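Local coordinates for protein FdhC (Acinetobacter nosocomialis, PDB 5KTC) that transfers an (R)-3-hydroxybutanoyl group from coenzyme A to the 3-amino group of a dTDP-linked 3-amino-3,6-dideoxy-D-galactose, as a sugar N-acyltransferase of the GNAT superfamily, at residues A[4-9]-A[116-121]; A[111-116]-A[175-180]; A[39-42]-A[46-49]; A[95-100]-A[137-142]. All blocks are in the same frame, centred on the assembly; numbering follows the deposited sequence. Where two conformers were deposited one is given.

Interaction 1: residues A[4-9]-A[116-121]. With MG (magnesium ion), chain E.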
# COMPACT_ATOMS: atom_id res chain seq x y z
N PHE A 4 2.86 9.39 -10.82
CA PHE A 4 1.89 8.36 -10.65
C PHE A 4 0.49 8.88 -10.94
O PHE A 4 0.16 10.04 -10.63
CB PHE A 4 1.95 7.80 -9.23
CG PHE A 4 3.28 7.22 -8.88
CD1 PHE A 4 3.59 5.89 -9.19
CD2 PHE A 4 4.27 8.00 -8.29
CE1 PHE A 4 4.84 5.35 -8.88
CE2 PHE A 4 5.53 7.46 -8.01
CZ PHE A 4 5.81 6.14 -8.29
N ASN A 5 -0.34 8.01 -11.44
CA ASN A 5 -1.72 8.35 -11.69
C ASN A 5 -2.54 7.19 -11.16
O ASN A 5 -3.10 6.46 -11.86
CB ASN A 5 -1.93 8.67 -13.16
CG ASN A 5 -1.14 9.91 -13.57
OD1 ASN A 5 -1.45 11.02 -13.18
ND2 ASN A 5 -0.06 9.69 -14.29
N LEU A 6 -2.59 7.08 -9.85
CA LEU A 6 -3.18 5.97 -9.17
C LEU A 6 -4.53 6.32 -8.62
O LEU A 6 -4.69 7.06 -7.61
CB LEU A 6 -2.23 5.48 -8.08
CG LEU A 6 -0.83 5.08 -8.50
CD1 LEU A 6 0.07 4.92 -7.23
CD2 LEU A 6 -0.89 3.79 -9.30
N LYS A 7 -5.55 5.73 -9.25
CA LYS A 7 -6.91 5.90 -8.77
C LYS A 7 -7.70 4.65 -9.03
O LYS A 7 -7.52 4.02 -10.03
CB LYS A 7 -7.59 7.11 -9.43
CG LYS A 7 -7.65 7.08 -10.97
CD LYS A 7 -8.31 8.35 -11.63
CE LYS A 7 -9.83 8.51 -11.31
NZ LYS A 7 -10.35 9.89 -10.94
N ALA A 8 -8.57 4.32 -8.10
CA ALA A 8 -9.48 3.19 -8.26
C ALA A 8 -10.86 3.70 -8.14
O ALA A 8 -11.11 4.92 -8.29
CB ALA A 8 -9.16 2.06 -7.29
N ASN A 9 -11.77 2.81 -7.87
CA ASN A 9 -13.17 3.20 -7.78
C ASN A 9 -13.59 4.16 -6.69
O ASN A 9 -14.40 5.05 -6.92
CB ASN A 9 -14.03 1.95 -7.63
CG ASN A 9 -14.77 1.62 -8.87
OD1 ASN A 9 -14.53 2.18 -9.97
ND2 ASN A 9 -15.73 0.75 -8.73
N TYR A 116 0.38 -2.64 -6.45
CA TYR A 116 0.93 -3.54 -7.44
C TYR A 116 0.97 -2.92 -8.85
O TYR A 116 1.89 -3.20 -9.60
CB TYR A 116 0.16 -4.88 -7.43
CG TYR A 116 0.31 -5.62 -6.12
CD1 TYR A 116 1.59 -5.83 -5.55
CD2 TYR A 116 -0.76 -6.19 -5.47
CE1 TYR A 116 1.76 -6.55 -4.40
CE2 TYR A 116 -0.60 -6.86 -4.27
CZ TYR A 116 0.67 -7.06 -3.76
OH TYR A 116 0.89 -7.72 -2.58
N GLU A 117 -0.01 -2.10 -9.21
CA GLU A 117 -0.00 -1.31 -10.47
C GLU A 117 1.30 -0.45 -10.48
O GLU A 117 2.07 -0.42 -11.44
CB GLU A 117 -1.33 -0.46 -10.58
CG GLU A 117 -1.92 -0.14 -11.96
CD GLU A 117 -3.20 0.76 -11.95
OE1 GLU A 117 -3.04 1.93 -12.37
OE2 GLU A 117 -4.35 0.35 -11.56
N ALA A 118 1.54 0.24 -9.36
CA ALA A 118 2.69 1.14 -9.29
C ALA A 118 3.99 0.38 -9.42
O ALA A 118 4.91 0.76 -10.21
CB ALA A 118 2.66 1.92 -8.01
N GLY A 119 4.10 -0.70 -8.67
CA GLY A 119 5.34 -1.44 -8.61
C GLY A 119 5.62 -2.21 -9.86
O GLY A 119 6.70 -2.13 -10.37
N PHE A 120 4.65 -2.94 -10.37
CA PHE A 120 4.89 -3.84 -11.49
C PHE A 120 4.79 -3.13 -12.83
O PHE A 120 5.62 -3.37 -13.72
CB PHE A 120 3.94 -5.04 -11.47
CG PHE A 120 4.13 -5.94 -10.32
CD1 PHE A 120 5.35 -6.52 -10.06
CD2 PHE A 120 3.07 -6.26 -9.50
CE1 PHE A 120 5.49 -7.39 -9.00
CE2 PHE A 120 3.22 -7.13 -8.44
CZ PHE A 120 4.40 -7.70 -8.18
N SER A 121 3.78 -2.27 -13.01
CA SER A 121 3.71 -1.61 -14.30
C SER A 121 4.36 -0.17 -14.31
O SER A 121 5.24 0.06 -15.13
CB SER A 121 2.32 -1.73 -14.87
OG SER A 121 1.61 -0.62 -14.46
MG MG E . -1.31 11.93 -10.59
O HOH W 1 -4.71 4.07 -11.61
O HOH W 2 0.78 12.87 -10.99
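In the GNAT fold, helix 107-122 lies against the central mixed sheet, and here the N-terminal loop that leads into strand 11-15 runs past one flank of that helix, where Phe4 and Leu6 close on Ala118. The methyl of Ala118 points toward the loop and serves both residues: Leu6 CD1 lies 4.0 Å from Ala118 CB, and Phe4 CE1 meets the same CB at 4.2 Å, the methyl standing obliquely to the ring. Phe4 reaches it because its ring leaves CB anti to the carbonyl carbon (chi1 -60°); Tyr64 and Phe66 meet the ring edge-to-face, so the phenyl sits inside an aromatic cluster. Leu6 and Glu117 lie alongside each other, pointing opposite ways. In one of two deposited conformers Glu117 reaches out straight, bringing a carboxylate oxygen near Leu6 CD2, and may join the loop through a water, which accepts from Lys7 N at 3.0 Å and sits within hydrogen-bonding distance of both Asn5 O and Glu117 OE1. The link between helix and loop is thus apolar at Ala118 and, less certainly, water-mediated at Glu117. The start of the same loop holds a magnesium ion, bound by the backbone oxygen Phe4 O at 2.4 Å and by a water, with Asn5 OD1 at the longer distance of 2.7 Å from the ion.

Interaction 2: residues A[111-116]-A[175-180]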
# COMPACT_ATOMS: atom_id res chain seq x y z
N SER A 111 -6.42 -0.19 -2.68
CA SER A 111 -5.05 0.35 -2.37
C SER A 111 -3.99 -0.72 -2.61
O SER A 111 -2.95 -0.44 -3.24
CB SER A 111 -4.99 0.94 -0.97
OG SER A 111 -5.27 0.04 0.05
N ALA A 112 -4.27 -1.98 -2.23
CA ALA A 112 -3.33 -3.05 -2.52
C ALA A 112 -3.09 -3.19 -4.07
O ALA A 112 -1.94 -3.26 -4.57
CB ALA A 112 -3.78 -4.40 -1.88
N LEU A 113 -4.19 -3.13 -4.83
CA LEU A 113 -4.11 -3.27 -6.24
C LEU A 113 -3.33 -2.13 -6.86
O LEU A 113 -2.59 -2.34 -7.80
CB LEU A 113 -5.51 -3.39 -6.89
CG LEU A 113 -6.26 -4.64 -6.46
CD1 LEU A 113 -7.76 -4.50 -6.83
CD2 LEU A 113 -5.59 -5.88 -7.09
N LEU A 114 -3.47 -0.93 -6.33
CA LEU A 114 -2.83 0.20 -6.89
C LEU A 114 -1.37 0.11 -6.55
O LEU A 114 -0.53 0.51 -7.36
CB LEU A 114 -3.45 1.48 -6.38
CG LEU A 114 -4.85 1.84 -6.92
CD1 LEU A 114 -5.39 3.07 -6.19
CD2 LEU A 114 -4.85 2.03 -8.43
N VAL A 115 -1.06 -0.39 -5.38
CA VAL A 115 0.40 -0.67 -5.07
C VAL A 115 1.04 -1.53 -6.13
O VAL A 115 2.16 -1.23 -6.59
CB VAL A 115 0.63 -1.28 -3.69
CG1 VAL A 115 2.03 -1.93 -3.58
CG2 VAL A 115 0.32 -0.25 -2.61
N TYR A 116 0.38 -2.64 -6.45
CA TYR A 116 0.93 -3.54 -7.44
C TYR A 116 0.97 -2.92 -8.85
O TYR A 116 1.89 -3.20 -9.60
CB TYR A 116 0.16 -4.88 -7.43
CG TYR A 116 0.31 -5.62 -6.12
CD1 TYR A 116 1.59 -5.83 -5.55
CD2 TYR A 116 -0.76 -6.19 -5.47
CE1 TYR A 116 1.76 -6.55 -4.40
CE2 TYR A 116 -0.60 -6.86 -4.27
CZ TYR A 116 0.67 -7.06 -3.76
OH TYR A 116 0.89 -7.72 -2.58
N ALA A 175 -10.91 -6.35 -11.75
CA ALA A 175 -11.21 -5.14 -12.53
C ALA A 175 -12.31 -4.29 -11.91
O ALA A 175 -12.25 -3.07 -12.03
CB ALA A 175 -11.57 -5.48 -13.99
N ARG A 176 -13.32 -4.92 -11.30
CA ARG A 176 -14.44 -4.19 -10.69
C ARG A 176 -14.00 -3.21 -9.57
O ARG A 176 -14.75 -2.30 -9.19
CB ARG A 176 -15.53 -5.13 -10.15
CG ARG A 176 -15.14 -5.97 -8.97
CD ARG A 176 -16.23 -6.92 -8.69
NE ARG A 176 -15.90 -7.85 -7.67
CZ ARG A 176 -16.16 -7.73 -6.38
NH1 ARG A 176 -16.79 -6.65 -5.89
NH2 ARG A 176 -15.76 -8.71 -5.58
N PHE A 177 -12.85 -3.48 -8.95
CA PHE A 177 -12.35 -2.62 -7.89
C PHE A 177 -11.57 -1.41 -8.42
O PHE A 177 -11.35 -0.44 -7.70
CB PHE A 177 -11.46 -3.43 -6.95
CG PHE A 177 -12.19 -4.44 -6.12
CD1 PHE A 177 -12.82 -4.05 -4.95
CD2 PHE A 177 -12.18 -5.76 -6.49
CE1 PHE A 177 -13.48 -4.95 -4.15
CE2 PHE A 177 -12.82 -6.68 -5.69
CZ PHE A 177 -13.48 -6.28 -4.53
N LEU A 178 -11.11 -1.49 -9.65
CA LEU A 178 -10.21 -0.52 -10.20
C LEU A 178 -10.90 0.55 -11.01
O LEU A 178 -10.33 1.64 -11.21
CB LEU A 178 -9.19 -1.23 -11.02
CG LEU A 178 -8.17 -2.04 -10.21
CD1 LEU A 178 -7.44 -3.02 -11.14
CD2 LEU A 178 -7.11 -1.15 -9.59
N GLY A 179 -12.12 0.30 -11.47
CA GLY A 179 -12.80 1.24 -12.35
C GLY A 179 -14.17 0.70 -12.66
O GLY A 179 -14.54 -0.36 -12.12
N LYS A 180 -14.91 1.44 -13.47
CA LYS A 180 -16.19 0.93 -14.05
C LYS A 180 -15.86 -0.06 -15.14
O LYS A 180 -14.94 0.12 -15.91
CB LYS A 180 -17.04 2.07 -14.60
CG LYS A 180 -17.53 2.99 -13.46
CD LYS A 180 -18.70 3.87 -13.91
CE LYS A 180 -19.41 4.47 -12.69
NZ LYS A 180 -19.53 5.93 -12.90
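Leu113 and Leu178 bury most of the surface here, with Phe177 adding a smaller share. Leu113 points from helix 107-122 toward the short, weakly bonded helix 175-178, and its side chain is gripped at two levels. Near its root, Leu113 CB rests on the methyl Leu178 CD2 at 3.9 Å; farther out, Leu113 CD1 reaches Phe177 CB, also at 3.9 Å. The nearest approach is thus to the methylene at the base of Phe177; the ring itself, to which the methyl lies obliquely, leads away from the helix, and the Phe177 side chain lies about 4 Å from coenzyme A, measured between nearest atoms. Leu178 supplies the second half of the interlock. With CG anti to the carbonyl carbon (chi1 -72°), it brings CD2 in between two successive residues of the longer helix, meeting Leu114 CD2 at 4.1 Å as well as Leu113. The side chains of Leu114 and Leu178 run antiparallel past each other, whereas those of Leu113 and Phe177 cross at a slant. All the contacts are between carbon atoms, and three of the four residues are buried. Tyr174, which binds coenzyme A, also packs on Leu113. In this way a short C-terminal helical turn is fastened to helix 107-122 of the GNAT fold by an aliphatic seam, whose Phe177 also lines the cofactor pocket.

Interaction 3: residues A[39-42]-A[46-49]; sequences KSTG and SQAE. With FUH ([[(2~{R},3~{S},5~{R})-5-[5-methyl-2,4-bis(oxidanylidene)pyrimidin-1-yl]-3-oxidanyl-oxolan-2-yl]methoxy-oxidanyl-phosphoryl] [(2~{R},3~{R},4~{S},5~{R},6~{R})-6-methyl-3,5-bis(oxidanyl)-4-[[(3~{R})-3-oxidanylbutanoyl]amino]oxan-2-yl] hydrogen phosphate), chain C.
Gln47, near the start of helix 44-59, touches Thr41 at its root and the thymine ring of the bound dTDP-sugar at its tip. Its CB lies 3.9 Å from Thr41 CG2, the methyl that also approaches the backbone atom Gln47 N at 3.6 Å and spans the gap between loop and helix. From CB the chain leaves with CG anti to the backbone N and then bends at chi2 (64°), which turns the amide toward the base. At the tip, OE1 accepts from the ligand atom FUH N3 at 2.9 Å, with a nearly straight N-H...O angle of 170°. Beside it NE2 donates to FUH O15, also at 2.9 Å, in a more bent bond of 153°. OE1 has a second partner in a water that donates to Gln47 OE1 and to Thr41 O and accepts from Ser40 OG, and this loop-held water comes in roughly at right angles to the N3 bond. Farther from the ligand, Thr41 OG1 packs on Ser46 CB at 3.5 Å; both hydroxyls bond to Asp43, and a second water lies between them. Ser40 CB meets the other carbonyl oxygen of the base, FUH O16, at 3.2 Å. Two neighbouring bonds of opposite direction read the imide edge of thymine, an N-H beside a C=O, and the water-held OE1 probably limits rotation of the amide, consistent with selection for a thymine or uracil base.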
# COMPACT_ATOMS: atom_id res chain seq x y z
N LYS A 39 6.45 1.56 16.12
CA LYS A 39 6.33 2.83 16.87
C LYS A 39 6.93 3.96 16.10
O LYS A 39 7.99 3.84 15.51
CB LYS A 39 7.16 2.80 18.17
CG LYS A 39 6.78 1.76 19.13
CD LYS A 39 7.63 1.88 20.39
CE LYS A 39 7.02 0.96 21.43
NZ LYS A 39 7.57 1.16 22.78
N SER A 40 6.30 5.11 16.14
CA SER A 40 6.88 6.30 15.56
C SER A 40 6.44 7.55 16.28
O SER A 40 5.44 7.55 17.00
CB SER A 40 6.46 6.41 14.07
OG SER A 40 5.05 6.60 13.94
N THR A 41 7.19 8.63 16.02
CA THR A 41 6.97 9.89 16.68
C THR A 41 5.52 10.39 16.60
O THR A 41 4.85 10.24 15.55
CB THR A 41 7.92 10.98 16.15
OG1 THR A 41 7.77 12.14 16.97
CG2 THR A 41 7.60 11.40 14.68
N GLY A 42 5.05 10.96 17.72
CA GLY A 42 3.84 11.75 17.77
C GLY A 42 4.16 13.24 17.63
O GLY A 42 3.26 14.08 17.77
N SER A 46 9.03 16.29 14.03
CA SER A 46 9.83 15.10 13.82
C SER A 46 9.32 14.32 12.63
O SER A 46 10.10 13.85 11.83
CB SER A 46 9.87 14.18 15.04
OG SER A 46 10.43 14.92 16.12
N GLN A 47 8.01 14.19 12.51
CA GLN A 47 7.46 13.48 11.35
C GLN A 47 7.74 14.26 10.04
O GLN A 47 8.06 13.64 9.04
CB GLN A 47 6.00 13.19 11.56
CG GLN A 47 5.28 12.50 10.41
CD GLN A 47 5.78 11.13 10.10
OE1 GLN A 47 6.01 10.33 10.98
NE2 GLN A 47 5.90 10.81 8.81
N ALA A 48 7.64 15.59 10.07
CA ALA A 48 7.98 16.42 8.92
C ALA A 48 9.41 16.13 8.54
O ALA A 48 9.72 15.96 7.33
CB ALA A 48 7.83 17.90 9.21
N GLU A 49 10.30 16.03 9.55
CA GLU A 49 11.69 15.71 9.24
C GLU A 49 11.86 14.33 8.56
O GLU A 49 12.62 14.18 7.63
CB GLU A 49 12.65 15.82 10.46
CG GLU A 49 14.12 15.65 9.99
CD GLU A 49 15.16 15.53 11.09
OE1 GLU A 49 16.26 14.95 10.77
OE2 GLU A 49 14.89 16.00 12.23
O1 FUH C . 2.50 -2.90 6.14
C1 FUH C . 3.15 -3.94 6.05
C2 FUH C . 2.95 -4.92 4.94
C3 FUH C . 1.57 -4.83 4.33
O2 FUH C . 0.64 -5.72 5.00
C4 FUH C . 1.60 -5.28 2.89
N1 FUH C . 4.16 -4.26 6.95
C5 FUH C . 4.68 -3.24 7.86
C6 FUH C . 4.82 -3.79 9.30
O3 FUH C . 5.62 -4.90 9.23
C7 FUH C . 5.54 -2.86 10.24
C8 FUH C . 5.95 -3.50 11.59
O4 FUH C . 6.75 -2.37 9.64
C9 FUH C . 6.03 -2.77 7.37
O5 FUH C . 5.93 -2.05 6.13
C10 FUH C . 6.61 -1.80 8.32
O6 FUH C . 5.73 -0.68 8.37
P1 FUH C . 6.15 0.67 9.05
O7 FUH C . 5.97 0.65 10.52
O8 FUH C . 5.22 1.70 8.39
O9 FUH C . 7.57 1.16 8.53
P2 FUH C . 9.06 0.80 9.00
O10 FUH C . 9.82 0.43 7.77
O11 FUH C . 8.94 -0.31 10.02
O12 FUH C . 9.48 2.20 9.57
C11 FUH C . 10.86 2.56 9.66
C12 FUH C . 11.03 3.52 10.80
C13 FUH C . 10.30 3.09 12.09
O13 FUH C . 11.03 3.49 13.27
C14 FUH C . 9.02 3.91 12.11
C15 FUH C . 9.46 5.17 11.40
O14 FUH C . 10.48 4.80 10.44
N2 FUH C . 8.45 5.84 10.55
C16 FUH C . 7.95 5.24 9.44
C17 FUH C . 7.05 5.92 8.62
C18 FUH C . 6.48 5.30 7.36
C19 FUH C . 6.66 7.23 9.02
O15 FUH C . 5.86 7.92 8.26
N3 FUH C . 7.16 7.80 10.13
C20 FUH C . 8.07 7.12 10.84
O16 FUH C . 8.55 7.68 11.94
O HOH W 3 4.74 9.13 13.07
O HOH W 4 9.89 12.68 18.34

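Interaction 4: residues A[95-100]-A[137-142]; sequences GSWILN and DKVHSF. With COA (coenzyme A), chain D.
Strand 91-99 and the opening turns of helix 137-146 stand well apart, the closest CA pair, Trp97 and Val139, being 10.4 Å from each other, and a large side chain closes part of that distance. Trp97 points at the helix, and with its ring anti to the backbone N (chi1 -174°) the six-membered part of the indole is carried across. Its CH2 comes 3.5 Å from Phe142 CE1, over one face of the phenyl and toward its rim. The pair is edge-to-face, the edge of Trp97 turned to the face of Phe142, with centroids 5.1 Å apart and planes at 60°. Val139 CG1 adds a looser contact at the indole's edge. From helix 107-122, Ser111 OG bonds to Trp97 NE1, which probably fixes the turn of the ring. The pantetheine arm of coenzyme A runs between strand and helix. Its methyl CEP sits over the centre of the indole, while Val139 CG2 meets the other geminal methyl, CDP. The strand's backbone then grips the pantetheine arm like a neighbouring strand: COA N4P donates to Trp97 O at 2.7 Å, and Leu99 N donates to COA O9P at 2.8 Å, both at 167°. From the facing helix, Lys138, its chain fully stretched, places NZ 3.0 Å from the pyrophosphate oxygen COA O2A, where its charge would offset that of the phosphates; Lys103 and Lys105, just before helix 107-122, also bond to the cofactor. Pantetheine bonded along the fourth strand, ahead of the helix that follows it, is the hallmark of the GNAT acyl-CoA site.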
# COMPACT_ATOMS: atom_id res chain seq x y z
N GLY A 95 4.37 -1.78 2.28
CA GLY A 95 3.89 -1.78 3.64
C GLY A 95 3.55 -0.39 4.10
O GLY A 95 2.99 0.42 3.32
N SER A 96 3.86 -0.08 5.36
CA SER A 96 3.30 1.10 6.01
C SER A 96 1.80 1.30 5.70
O SER A 96 1.33 2.43 5.43
CB SER A 96 4.09 2.38 5.73
OG SER A 96 5.48 2.25 5.94
N TRP A 97 1.07 0.20 5.73
CA TRP A 97 -0.23 0.13 5.07
C TRP A 97 -1.25 0.28 6.18
O TRP A 97 -1.41 -0.63 7.03
CB TRP A 97 -0.41 -1.19 4.42
CG TRP A 97 -1.64 -1.34 3.58
CD1 TRP A 97 -2.27 -0.39 2.83
CD2 TRP A 97 -2.36 -2.57 3.37
NE1 TRP A 97 -3.34 -0.97 2.16
CE2 TRP A 97 -3.40 -2.30 2.46
CE3 TRP A 97 -2.21 -3.87 3.88
CZ2 TRP A 97 -4.31 -3.25 2.07
CZ3 TRP A 97 -3.12 -4.86 3.48
CH2 TRP A 97 -4.15 -4.53 2.55
N ILE A 98 -1.92 1.43 6.18
CA ILE A 98 -2.82 1.79 7.26
C ILE A 98 -4.06 2.46 6.68
O ILE A 98 -3.96 3.33 5.82
CB ILE A 98 -2.22 2.75 8.29
CG1 ILE A 98 -0.81 2.30 8.76
CG2 ILE A 98 -3.12 2.78 9.50
CD1 ILE A 98 0.05 3.32 9.43
N LEU A 99 -5.23 2.02 7.15
CA LEU A 99 -6.50 2.68 6.78
C LEU A 99 -7.29 3.01 8.07
O LEU A 99 -7.40 2.15 8.94
CB LEU A 99 -7.31 1.76 5.90
CG LEU A 99 -6.80 1.59 4.45
CD1 LEU A 99 -7.58 0.48 3.78
CD2 LEU A 99 -6.91 2.86 3.62
N ASN A 100 -7.86 4.21 8.15
CA ASN A 100 -8.55 4.61 9.41
C ASN A 100 -10.04 4.33 9.27
O ASN A 100 -10.49 3.81 8.23
CB ASN A 100 -8.28 6.08 9.77
CG ASN A 100 -8.82 7.07 8.76
OD1 ASN A 100 -9.74 6.82 8.00
ND2 ASN A 100 -8.18 8.24 8.71
N ASP A 137 -4.26 -11.45 11.97
CA ASP A 137 -4.75 -12.65 11.34
C ASP A 137 -5.50 -12.33 10.07
O ASP A 137 -5.31 -12.97 9.03
CB ASP A 137 -5.57 -13.50 12.35
CG ASP A 137 -4.72 -13.98 13.54
OD1 ASP A 137 -3.56 -14.39 13.28
OD2 ASP A 137 -5.16 -13.91 14.72
N LYS A 138 -6.28 -11.27 10.12
CA LYS A 138 -7.05 -10.87 8.99
C LYS A 138 -6.15 -10.37 7.80
O LYS A 138 -6.55 -10.39 6.65
CB LYS A 138 -8.02 -9.78 9.47
CG LYS A 138 -9.10 -9.50 8.49
CD LYS A 138 -10.25 -8.66 9.02
CE LYS A 138 -11.18 -8.47 7.83
NZ LYS A 138 -12.35 -7.60 8.09
N VAL A 139 -4.99 -9.85 8.11
CA VAL A 139 -4.05 -9.32 7.08
C VAL A 139 -3.34 -10.49 6.38
O VAL A 139 -3.18 -10.49 5.18
CB VAL A 139 -3.10 -8.28 7.72
CG1 VAL A 139 -2.07 -7.73 6.71
CG2 VAL A 139 -3.93 -7.16 8.31
N HIS A 140 -2.99 -11.53 7.15
CA HIS A 140 -2.53 -12.78 6.54
C HIS A 140 -3.56 -13.25 5.56
O HIS A 140 -3.26 -13.55 4.40
CB HIS A 140 -2.20 -13.85 7.59
CG HIS A 140 -1.11 -13.44 8.55
ND1 HIS A 140 0.20 -13.36 8.17
CD2 HIS A 140 -1.14 -13.06 9.83
CE1 HIS A 140 0.95 -12.97 9.19
NE2 HIS A 140 0.15 -12.73 10.20
N SER A 141 -4.81 -13.29 6.01
CA SER A 141 -5.86 -13.87 5.23
C SER A 141 -6.11 -13.06 3.93
O SER A 141 -6.30 -13.61 2.82
CB SER A 141 -7.09 -13.98 6.14
OG SER A 141 -8.18 -14.39 5.37
N PHE A 142 -6.03 -11.74 4.06
CA PHE A 142 -6.12 -10.86 2.92
C PHE A 142 -5.09 -11.17 1.84
O PHE A 142 -5.43 -11.27 0.69
CB PHE A 142 -5.90 -9.38 3.36
CG PHE A 142 -5.98 -8.39 2.25
CD1 PHE A 142 -4.87 -8.09 1.45
CD2 PHE A 142 -7.18 -7.72 1.98
CE1 PHE A 142 -4.97 -7.17 0.41
CE2 PHE A 142 -7.28 -6.81 0.95
CZ PHE A 142 -6.17 -6.53 0.16
N1A COA D . -11.71 -10.01 -2.73
C2A COA D . -12.89 -9.42 -2.43
N3A COA D . -13.10 -8.77 -1.27
C4A COA D . -12.09 -8.63 -0.43
C5A COA D . -10.75 -9.21 -0.72
C6A COA D . -10.61 -9.95 -1.96
N6A COA D . -9.46 -10.52 -2.31
N7A COA D . -9.96 -8.91 0.29
C8A COA D . -10.70 -8.21 1.17
N9A COA D . -11.98 -8.05 0.73
C1B COA D . -13.07 -7.32 1.41
C2B COA D . -13.08 -7.68 2.90
O2B COA D . -13.84 -8.86 3.19
C3B COA D . -13.62 -6.43 3.51
O3B COA D . -15.04 -6.43 3.30
P3B COA D . -16.04 -6.69 4.52
O7A COA D . -16.42 -5.25 4.91
O8A COA D . -17.05 -7.41 3.68
O9A COA D . -15.30 -7.47 5.58
C4B COA D . -13.02 -5.34 2.66
O4B COA D . -12.81 -5.91 1.36
C5B COA D . -11.78 -4.71 3.28
O5B COA D . -10.80 -5.70 3.51
P1A COA D . -10.27 -5.94 4.98
O1A COA D . -9.43 -7.19 4.96
O2A COA D . -11.28 -5.67 6.07
O3A COA D . -9.13 -4.82 5.22
P2A COA D . -9.06 -3.56 6.14
O4A COA D . -10.09 -2.51 5.81
O5A COA D . -8.97 -3.94 7.60
O6A COA D . -7.67 -2.92 5.71
CBP COA D . -5.47 -2.73 6.75
CCP COA D . -6.48 -3.63 6.02
CDP COA D . -4.27 -3.58 7.08
CEP COA D . -5.05 -1.57 5.85
CAP COA D . -6.13 -2.16 8.03
OAP COA D . -6.77 -3.31 8.69
C9P COA D . -5.21 -1.44 8.93
O9P COA D . -4.86 -0.25 8.81
N8P COA D . -4.73 -2.20 9.93
C7P COA D . -3.82 -1.66 10.87
C6P COA D . -2.43 -1.37 10.36
C5P COA D . -1.77 -2.66 9.94
O5P COA D . -1.77 -3.63 10.72
N4P COA D . -1.26 -2.69 8.72
C3P COA D . -0.72 -3.92 8.14
C2P COA D . 0.68 -4.27 8.69
S1P COA D . 1.15 -5.94 8.12

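Overall arrangement
Interactions 1 and 2 share helix 107-122 and touch, with Asn9 N 3.3 Å from Phe177 O; both are buried and largely apolar, joining the two ends of the chain to that helix. Interaction 4 is also buried, yet it is built round coenzyme A and adds an aromatic pair and ligand hydrogen bonds. It meets interaction 2 where Ala112 packs on Phe142. Interaction 3 is the peripheral one, only partly buried and rich in water and polar bonds, its centre about 21 Å from that of interaction 4. It holds the base of the nucleotide-sugar, whereas interaction 4 lines both ligand pockets.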